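Local coordinates for protein alpha-rhamnosidase (Dictyoglomus thermophilum, PDB 6I60) that probably hydrolyses terminal non-reducing alpha-L-rhamnose residues of alpha-L-rhamnosides, acting as a glycoside hydrolase, at residues A[829-841]-A[848-860]. Residues are numbered along the deposited sequence; the frame is centred on the assembly and turned at random.
Sequences WFYRVIAGVRVGE and IFEPHPVGDLKYA
A beta hairpin entered straight from a helix brings Arg-838 against Ile-848 and Val-837 against Phe-849. Arg-838 and Ile-848 form an antiparallel hydrogen-bonded pair, Arg-838 N to Ile-848 O and Ile-848 N to Arg-838 O both 3.1 Å; Val-837 and Phe-849 are the non-hydrogen-bonded pair beside it. Glu-850 N adds a bond to Gly-836 O, less straight (137° at the hydrogen). Gly-836, with positive phi, is the first residue after helix 826-835 to leave helical angles, its CA 4.0 Å from Pro-851 CA. On one face of the hairpin, Ile-848 CG2 lies above the Arg-838 guanidinium, toward its rim; this group makes a salt bridge whose hydrogen bond from NH1 to Glu-850 OE1 is weak (3.2 Å), guanidinium and carboxylate planes 85° apart. Glu-850 reaches it by an extended chain with CG anti to the backbone N (chi1 -175°). OE1 also bonds His-897, while OE2 uses its anti lone pair for His-852 NE2; ND1 is hydrogen-bonded to Asp-777 OD2, so both ring nitrogens are engaged. Val-833 CG1 sits over a face of this imidazole, 4.0 Å from the ring centroid, a CH-pi contact. With an alanine at His-852, Glu-850 OE2 and Asp-777 would probably lose their shared partner and Val-833 CG1 the ring face it packs on. Farther along, Ile-834 CG2 meets Leu-857 CD1 at 4.0 Å. Helix 826-835 running directly into strand 837-841 joins the six-hairpin, (alpha/alpha)6-barrel glycosidase domain to the C-terminal beta domain of bacterial alpha-L-rhamnosidases.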
ATOM      1  N   TRP A 829      -3.032  16.600  -1.330  1.00 50.91           N
ATOM      2  CA  TRP A 829      -3.140  18.036  -1.551  1.00 48.96           C
ATOM      3  C   TRP A 829      -1.991  18.791  -0.896  1.00 52.14           C
ATOM      4  O   TRP A 829      -1.558  19.828  -1.414  1.00 55.60           O
ATOM      5  CB  TRP A 829      -4.485  18.542  -1.028  1.00 48.13           C
ATOM      6  CG  TRP A 829      -4.769  19.973  -1.360  1.00 45.73           C
ATOM      7  CD1 TRP A 829      -5.036  20.490  -2.592  1.00 44.98           C
ATOM      8  CD2 TRP A 829      -4.818  21.071  -0.443  1.00 48.62           C
ATOM      9  NE1 TRP A 829      -5.245  21.845  -2.501  1.00 51.08           N
ATOM     10  CE2 TRP A 829      -5.118  22.227  -1.191  1.00 53.22           C
ATOM     11  CE3 TRP A 829      -4.635  21.191   0.939  1.00 49.46           C
ATOM     12  CZ2 TRP A 829      -5.240  23.485  -0.606  1.00 54.38           C
ATOM     13  CZ3 TRP A 829      -4.759  22.442   1.519  1.00 52.73           C
ATOM     14  CH2 TRP A 829      -5.058  23.572   0.747  1.00 51.31           C
ATOM     15  N   PHE A 830      -1.481  18.290   0.232  1.00 45.28           N
ATOM     16  CA  PHE A 830      -0.360  18.949   0.894  1.00 50.38           C
ATOM     17  C   PHE A 830       0.896  18.901   0.032  1.00 51.62           C
ATOM     18  O   PHE A 830       1.678  19.858   0.010  1.00 50.04           O
ATOM     19  CB  PHE A 830      -0.093  18.300   2.252  1.00 41.67           C
ATOM     20  CG  PHE A 830      -1.244  18.397   3.210  1.00 43.44           C
ATOM     21  CD1 PHE A 830      -2.144  19.448   3.135  1.00 45.84           C
ATOM     22  CD2 PHE A 830      -1.423  17.437   4.194  1.00 47.06           C
ATOM     23  CE1 PHE A 830      -3.201  19.540   4.021  1.00 40.49           C
ATOM     24  CE2 PHE A 830      -2.477  17.521   5.082  1.00 45.58           C
ATOM     25  CZ  PHE A 830      -3.368  18.574   4.995  1.00 45.09           C
ATOM     26  N   TYR A 831       1.105  17.795  -0.685  1.00 50.63           N
ATOM     27  CA  TYR A 831       2.293  17.653  -1.519  1.00 49.55           C
ATOM     28  C   TYR A 831       2.187  18.483  -2.794  1.00 52.12           C
ATOM     29  O   TYR A 831       3.118  19.216  -3.145  1.00 51.75           O
ATOM     30  CB  TYR A 831       2.511  16.180  -1.870  1.00 48.90           C
ATOM     31  CG  TYR A 831       3.154  15.351  -0.781  1.00 48.56           C
ATOM     32  CD1 TYR A 831       2.383  14.720   0.183  1.00 45.95           C
ATOM     33  CD2 TYR A 831       4.532  15.185  -0.730  1.00 48.48           C
ATOM     34  CE1 TYR A 831       2.965  13.954   1.176  1.00 43.35           C
ATOM     35  CE2 TYR A 831       5.124  14.421   0.259  1.00 46.00           C
ATOM     36  CZ  TYR A 831       4.335  13.808   1.209  1.00 42.10           C
ATOM     37  OH  TYR A 831       4.916  13.047   2.194  1.00 46.09           O
ATOM     38  N   ARG A 832       1.053  18.383  -3.493  1.00 51.08           N
ATOM     39  CA  ARG A 832       0.940  18.943  -4.835  1.00 43.76           C
ATOM     40  C   ARG A 832       0.629  20.437  -4.833  1.00 55.60           C
ATOM     41  O   ARG A 832       0.978  21.133  -5.792  1.00 60.47           O
ATOM     42  CB  ARG A 832      -0.139  18.198  -5.625  1.00 51.24           C
ATOM     43  CG  ARG A 832       0.028  16.686  -5.653  1.00 50.05           C
ATOM     44  CD  ARG A 832      -1.088  16.007  -6.445  1.00 45.69           C
ATOM     45  NE  ARG A 832      -2.290  16.833  -6.530  1.00 59.40           N
ATOM     46  CZ  ARG A 832      -2.787  17.318  -7.665  1.00 70.91           C
ATOM     47  NH1 ARG A 832      -2.189  17.062  -8.821  1.00 62.83           N
ATOM     48  NH2 ARG A 832      -3.885  18.063  -7.643  1.00 64.32           N
ATOM     49  N   VAL A 833      -0.025  20.950  -3.792  1.00 53.18           N
ATOM     50  CA  VAL A 833      -0.484  22.338  -3.757  1.00 47.99           C
ATOM     51  C   VAL A 833       0.269  23.151  -2.705  1.00 52.54           C
ATOM     52  O   VAL A 833       0.931  24.138  -3.031  1.00 52.56           O
ATOM     53  CB  VAL A 833      -2.012  22.413  -3.542  1.00 48.02           C
ATOM     54  CG1 VAL A 833      -2.442  23.842  -3.251  1.00 50.22           C
ATOM     55  CG2 VAL A 833      -2.734  21.876  -4.764  1.00 46.67           C
ATOM     56  N   ILE A 834       0.174  22.754  -1.434  1.00 52.35           N
ATOM     57  CA  ILE A 834       0.817  23.514  -0.362  1.00 47.56           C
ATOM     58  C   ILE A 834       2.326  23.541  -0.567  1.00 47.81           C
ATOM     59  O   ILE A 834       2.944  24.608  -0.649  1.00 54.38           O
ATOM     60  CB  ILE A 834       0.442  22.935   1.013  1.00 51.82           C
ATOM     61  CG1 ILE A 834      -1.021  23.244   1.334  1.00 52.72           C
ATOM     62  CG2 ILE A 834       1.359  23.489   2.098  1.00 46.71           C
ATOM     63  CD1 ILE A 834      -1.415  22.926   2.754  1.00 53.32           C
ATOM     64  N   ALA A 835       2.942  22.362  -0.655  1.00 54.70           N
ATOM     65  CA  ALA A 835       4.348  22.288  -1.034  1.00 51.57           C
ATOM     66  C   ALA A 835       4.531  22.702  -2.490  1.00 54.27           C
ATOM     67  O   ALA A 835       5.272  23.645  -2.795  1.00 48.80           O
ATOM     68  CB  ALA A 835       4.880  20.877  -0.795  1.00 48.05           C
ATOM     69  N   GLY A 836       3.858  22.006  -3.403  1.00 54.39           N
ATOM     70  CA  GLY A 836       3.780  22.444  -4.781  1.00 53.19           C
ATOM     71  C   GLY A 836       4.583  21.637  -5.782  1.00 52.32           C
ATOM     72  O   GLY A 836       5.148  22.208  -6.718  1.00 59.24           O
ATOM     73  N   VAL A 837       4.639  20.319  -5.613  1.00 42.46           N
ATOM     74  CA  VAL A 837       5.323  19.440  -6.555  1.00 51.76           C
ATOM     75  C   VAL A 837       4.313  18.428  -7.082  1.00 49.17           C
ATOM     76  O   VAL A 837       3.754  17.636  -6.312  1.00 49.54           O
ATOM     77  CB  VAL A 837       6.542  18.747  -5.921  1.00 48.25           C
ATOM     78  CG1 VAL A 837       6.194  18.147  -4.563  1.00 43.37           C
ATOM     79  CG2 VAL A 837       7.099  17.691  -6.864  1.00 51.30           C
ATOM     80  N   ARG A 838       4.060  18.470  -8.388  1.00 51.78           N
ATOM     81  CA  ARG A 838       3.108  17.580  -9.033  1.00 52.77           C
ATOM     82  C   ARG A 838       3.727  17.000 -10.295  1.00 49.49           C
ATOM     83  O   ARG A 838       4.717  17.513 -10.822  1.00 52.40           O
ATOM     84  CB  ARG A 838       1.797  18.298  -9.391  1.00 53.43           C
ATOM     85  CG  ARG A 838       1.546  19.581  -8.623  1.00 52.04           C
ATOM     86  CD  ARG A 838       0.152  20.117  -8.889  1.00 51.85           C
ATOM     87  NE  ARG A 838      -0.102  20.300 -10.315  1.00 54.46           N
ATOM     88  CZ  ARG A 838      -0.209  21.485 -10.909  1.00 59.83           C
ATOM     89  NH1 ARG A 838      -0.081  22.601 -10.202  1.00 48.42           N
ATOM     90  NH2 ARG A 838      -0.443  21.556 -12.212  1.00 57.67           N
ATOM     91  N   VAL A 839       3.122  15.923 -10.782  1.00 53.13           N
ATOM     92  CA  VAL A 839       3.609  15.255 -11.983  1.00 56.08           C
ATOM     93  C   VAL A 839       3.130  16.023 -13.208  1.00 54.51           C
ATOM     94  O   VAL A 839       1.931  16.280 -13.369  1.00 47.96           O
ATOM     95  CB  VAL A 839       3.146  13.789 -12.015  1.00 49.32           C
ATOM     96  CG1 VAL A 839       1.658  13.685 -11.707  1.00 62.70           C
ATOM     97  CG2 VAL A 839       3.460  13.163 -13.357  1.00 54.76           C
ATOM     98  N   GLY A 840       4.071  16.408 -14.067  1.00 53.17           N
ATOM     99  CA  GLY A 840       3.739  17.107 -15.293  1.00 54.99           C
ATOM    100  C   GLY A 840       3.592  16.157 -16.461  1.00 62.57           C
ATOM    101  O   GLY A 840       2.716  16.331 -17.314  1.00 59.96           O
ATOM    102  N   GLU A 841       4.453  15.147 -16.510  1.00 59.11           N
ATOM    103  CA  GLU A 841       4.379  14.078 -17.491  1.00 63.90           C
ATOM    104  C   GLU A 841       4.634  12.758 -16.782  1.00 64.46           C
ATOM    105  O   GLU A 841       5.390  12.717 -15.803  1.00 64.13           O
ATOM    106  CB  GLU A 841       5.395  14.274 -18.629  1.00 62.81           C
ATOM    107  CG  GLU A 841       5.218  15.574 -19.404  1.00 72.00           C
ATOM    108  CD  GLU A 841       4.175  15.478 -20.505  1.00 88.27           C
ATOM    109  OE1 GLU A 841       3.212  14.694 -20.361  1.00 88.21           O
ATOM    110  OE2 GLU A 841       4.317  16.195 -21.519  1.00100.81           O
ATOM    111  N   ILE A 848       6.307  19.784 -12.182  1.00 56.71           N
ATOM    112  CA  ILE A 848       5.723  21.114 -12.047  1.00 53.85           C
ATOM    113  C   ILE A 848       5.949  21.570 -10.612  1.00 50.58           C
ATOM    114  O   ILE A 848       5.394  20.990  -9.671  1.00 47.41           O
ATOM    115  CB  ILE A 848       4.232  21.126 -12.407  1.00 49.49           C
ATOM    116  CG1 ILE A 848       4.009  20.487 -13.777  1.00 56.99           C
ATOM    117  CG2 ILE A 848       3.695  22.546 -12.394  1.00 54.22           C
ATOM    118  CD1 ILE A 848       2.565  20.482 -14.218  1.00 56.72           C
ATOM    119  N   PHE A 849       6.768  22.606 -10.443  1.00 54.80           N
ATOM    120  CA  PHE A 849       7.047  23.196  -9.133  1.00 54.27           C
ATOM    121  C   PHE A 849       6.190  24.451  -9.002  1.00 52.85           C
ATOM    122  O   PHE A 849       6.608  25.551  -9.363  1.00 60.35           O
ATOM    123  CB  PHE A 849       8.532  23.510  -8.978  1.00 50.88           C
ATOM    124  CG  PHE A 849       9.423  22.301  -9.048  1.00 50.92           C
ATOM    125  CD1 PHE A 849       9.632  21.511  -7.928  1.00 54.09           C
ATOM    126  CD2 PHE A 849      10.062  21.960 -10.229  1.00 49.81           C
ATOM    127  CE1 PHE A 849      10.454  20.402  -7.988  1.00 51.19           C
ATOM    128  CE2 PHE A 849      10.886  20.852 -10.295  1.00 52.56           C
ATOM    129  CZ  PHE A 849      11.084  20.072  -9.171  1.00 51.25           C
ATOM    130  N   GLU A 850       4.974  24.284  -8.477  1.00 46.56           N
ATOM    131  CA  GLU A 850       4.009  25.376  -8.342  1.00 52.43           C
ATOM    132  C   GLU A 850       3.586  25.499  -6.884  1.00 55.98           C
ATOM    133  O   GLU A 850       2.577  24.908  -6.468  1.00 58.17           O
ATOM    134  CB  GLU A 850       2.799  25.149  -9.245  1.00 52.67           C
ATOM    135  CG  GLU A 850       1.805  26.294  -9.248  1.00 47.54           C
ATOM    136  CD  GLU A 850       0.512  25.931  -9.944  1.00 53.33           C
ATOM    137  OE1 GLU A 850       0.553  25.629 -11.156  1.00 59.85           O
ATOM    138  OE2 GLU A 850      -0.543  25.943  -9.277  1.00 53.33           O
ATOM    139  N   PRO A 851       4.317  26.262  -6.076  1.00 56.88           N
ATOM    140  CA  PRO A 851       3.937  26.426  -4.671  1.00 51.16           C
ATOM    141  C   PRO A 851       2.748  27.357  -4.513  1.00 48.53           C
ATOM    142  O   PRO A 851       2.492  28.233  -5.342  1.00 55.65           O
ATOM    143  CB  PRO A 851       5.196  27.028  -4.036  1.00 52.05           C
ATOM    144  CG  PRO A 851       5.842  27.776  -5.150  1.00 56.53           C
ATOM    145  CD  PRO A 851       5.540  27.010  -6.414  1.00 54.43           C
ATOM    146  N   HIS A 852       2.013  27.152  -3.422  1.00 53.89           N
ATOM    147  CA  HIS A 852       0.824  27.940  -3.105  1.00 51.54           C
ATOM    148  C   HIS A 852       0.957  28.472  -1.685  1.00 50.99           C
ATOM    149  O   HIS A 852       0.455  27.862  -0.731  1.00 55.98           O
ATOM    150  CB  HIS A 852      -0.449  27.110  -3.266  1.00 55.68           C
ATOM    151  CG  HIS A 852      -0.816  26.840  -4.693  1.00 59.52           C
ATOM    152  ND1 HIS A 852      -1.979  27.312  -5.263  1.00 60.96           N
ATOM    153  CD2 HIS A 852      -0.172  26.154  -5.665  1.00 54.37           C
ATOM    154  CE1 HIS A 852      -2.035  26.924  -6.525  1.00 56.28           C
ATOM    155  NE2 HIS A 852      -0.950  26.222  -6.794  1.00 54.54           N
ATOM    156  N   PRO A 853       1.628  29.610  -1.506  1.00 53.82           N
ATOM    157  CA  PRO A 853       1.756  30.183  -0.159  1.00 50.90           C
ATOM    158  C   PRO A 853       0.507  30.945   0.252  1.00 59.19           C
ATOM    159  O   PRO A 853       0.390  32.149   0.001  1.00 68.08           O
ATOM    160  CB  PRO A 853       2.972  31.109  -0.285  1.00 48.14           C
ATOM    161  CG  PRO A 853       3.075  31.436  -1.749  1.00 45.80           C
ATOM    162  CD  PRO A 853       2.246  30.458  -2.539  1.00 44.96           C
ATOM    163  N   VAL A 854      -0.434  30.252   0.886  1.00 55.99           N
ATOM    164  CA  VAL A 854      -1.726  30.823   1.231  1.00 59.51           C
ATOM    165  C   VAL A 854      -1.801  31.016   2.743  1.00 62.93           C
ATOM    166  O   VAL A 854      -0.991  30.485   3.504  1.00 65.66           O
ATOM    167  CB  VAL A 854      -2.889  29.949   0.729  1.00 55.66           C
ATOM    168  CG1 VAL A 854      -3.069  30.123  -0.767  1.00 56.38           C
ATOM    169  CG2 VAL A 854      -2.628  28.495   1.069  1.00 51.76           C
ATOM    170  N   GLY A 855      -2.797  31.790   3.174  1.00 56.26           N
ATOM    171  CA  GLY A 855      -3.023  31.996   4.596  1.00 48.36           C
ATOM    172  C   GLY A 855      -1.837  32.657   5.267  1.00 52.48           C
ATOM    173  O   GLY A 855      -1.242  33.606   4.746  1.00 58.20           O
ATOM    174  N   ASP A 856      -1.485  32.145   6.448  1.00 54.20           N
ATOM    175  CA  ASP A 856      -0.328  32.614   7.199  1.00 53.24           C
ATOM    176  C   ASP A 856       0.850  31.650   7.101  1.00 54.49           C
ATOM    177  O   ASP A 856       1.666  31.569   8.025  1.00 59.00           O
ATOM    178  CB  ASP A 856      -0.706  32.849   8.662  1.00 53.89           C
ATOM    179  CG  ASP A 856      -1.428  31.663   9.276  1.00 62.82           C
ATOM    180  OD1 ASP A 856      -1.964  30.832   8.514  1.00 65.99           O
ATOM    181  OD2 ASP A 856      -1.458  31.562  10.521  1.00 68.58           O
ATOM    182  N   LEU A 857       0.950  30.914   5.997  1.00 53.92           N
ATOM    183  CA  LEU A 857       2.052  29.980   5.816  1.00 55.01           C
ATOM    184  C   LEU A 857       3.356  30.731   5.583  1.00 56.76           C
ATOM    185  O   LEU A 857       3.400  31.723   4.849  1.00 60.24           O
ATOM    186  CB  LEU A 857       1.771  29.046   4.638  1.00 52.50           C
ATOM    187  CG  LEU A 857       0.725  27.954   4.866  1.00 50.14           C
ATOM    188  CD1 LEU A 857       0.587  27.076   3.632  1.00 53.76           C
ATOM    189  CD2 LEU A 857       1.075  27.120   6.087  1.00 44.31           C
ATOM    190  N   LYS A 858       4.426  30.250   6.214  1.00 57.36           N
ATOM    191  CA  LYS A 858       5.746  30.845   6.069  1.00 54.34           C
ATOM    192  C   LYS A 858       6.723  29.976   5.295  1.00 54.18           C
ATOM    193  O   LYS A 858       7.586  30.513   4.599  1.00 55.65           O
ATOM    194  CB  LYS A 858       6.343  31.159   7.447  1.00 54.00           C
ATOM    195  CG  LYS A 858       5.439  31.997   8.341  1.00 58.57           C
ATOM    196  CD  LYS A 858       6.189  32.516   9.561  1.00 72.01           C
ATOM    197  CE  LYS A 858       6.044  31.574  10.748  1.00 64.86           C
ATOM    198  NZ  LYS A 858       4.790  31.829  11.514  1.00 68.81           N
ATOM    199  N   TYR A 859       6.607  28.653   5.394  1.00 55.15           N
ATOM    200  CA  TYR A 859       7.497  27.749   4.680  1.00 54.80           C
ATOM    201  C   TYR A 859       6.782  26.425   4.453  1.00 52.36           C
ATOM    202  O   TYR A 859       5.785  26.113   5.109  1.00 53.72           O
ATOM    203  CB  TYR A 859       8.810  27.527   5.446  1.00 51.47           C
ATOM    204  CG  TYR A 859       8.626  26.914   6.818  1.00 54.70           C
ATOM    205  CD1 TYR A 859       8.535  25.537   6.978  1.00 57.90           C
ATOM    206  CD2 TYR A 859       8.543  27.712   7.952  1.00 55.23           C
ATOM    207  CE1 TYR A 859       8.360  24.972   8.225  1.00 58.54           C
ATOM    208  CE2 TYR A 859       8.373  27.154   9.209  1.00 52.56           C
ATOM    209  CZ  TYR A 859       8.284  25.783   9.338  1.00 55.95           C
ATOM    210  OH  TYR A 859       8.114  25.216  10.580  1.00 57.68           O
ATOM    211  N   ALA A 860       7.315  25.644   3.514  1.00 51.00           N
ATOM    212  CA  ALA A 860       6.820  24.304   3.229  1.00 52.60           C
ATOM    213  C   ALA A 860       7.828  23.595   2.338  1.00 52.37           C
ATOM    214  O   ALA A 860       8.460  24.228   1.490  1.00 52.06           O
ATOM    215  CB  ALA A 860       5.445  24.340   2.548  1.00 48.93           C
TER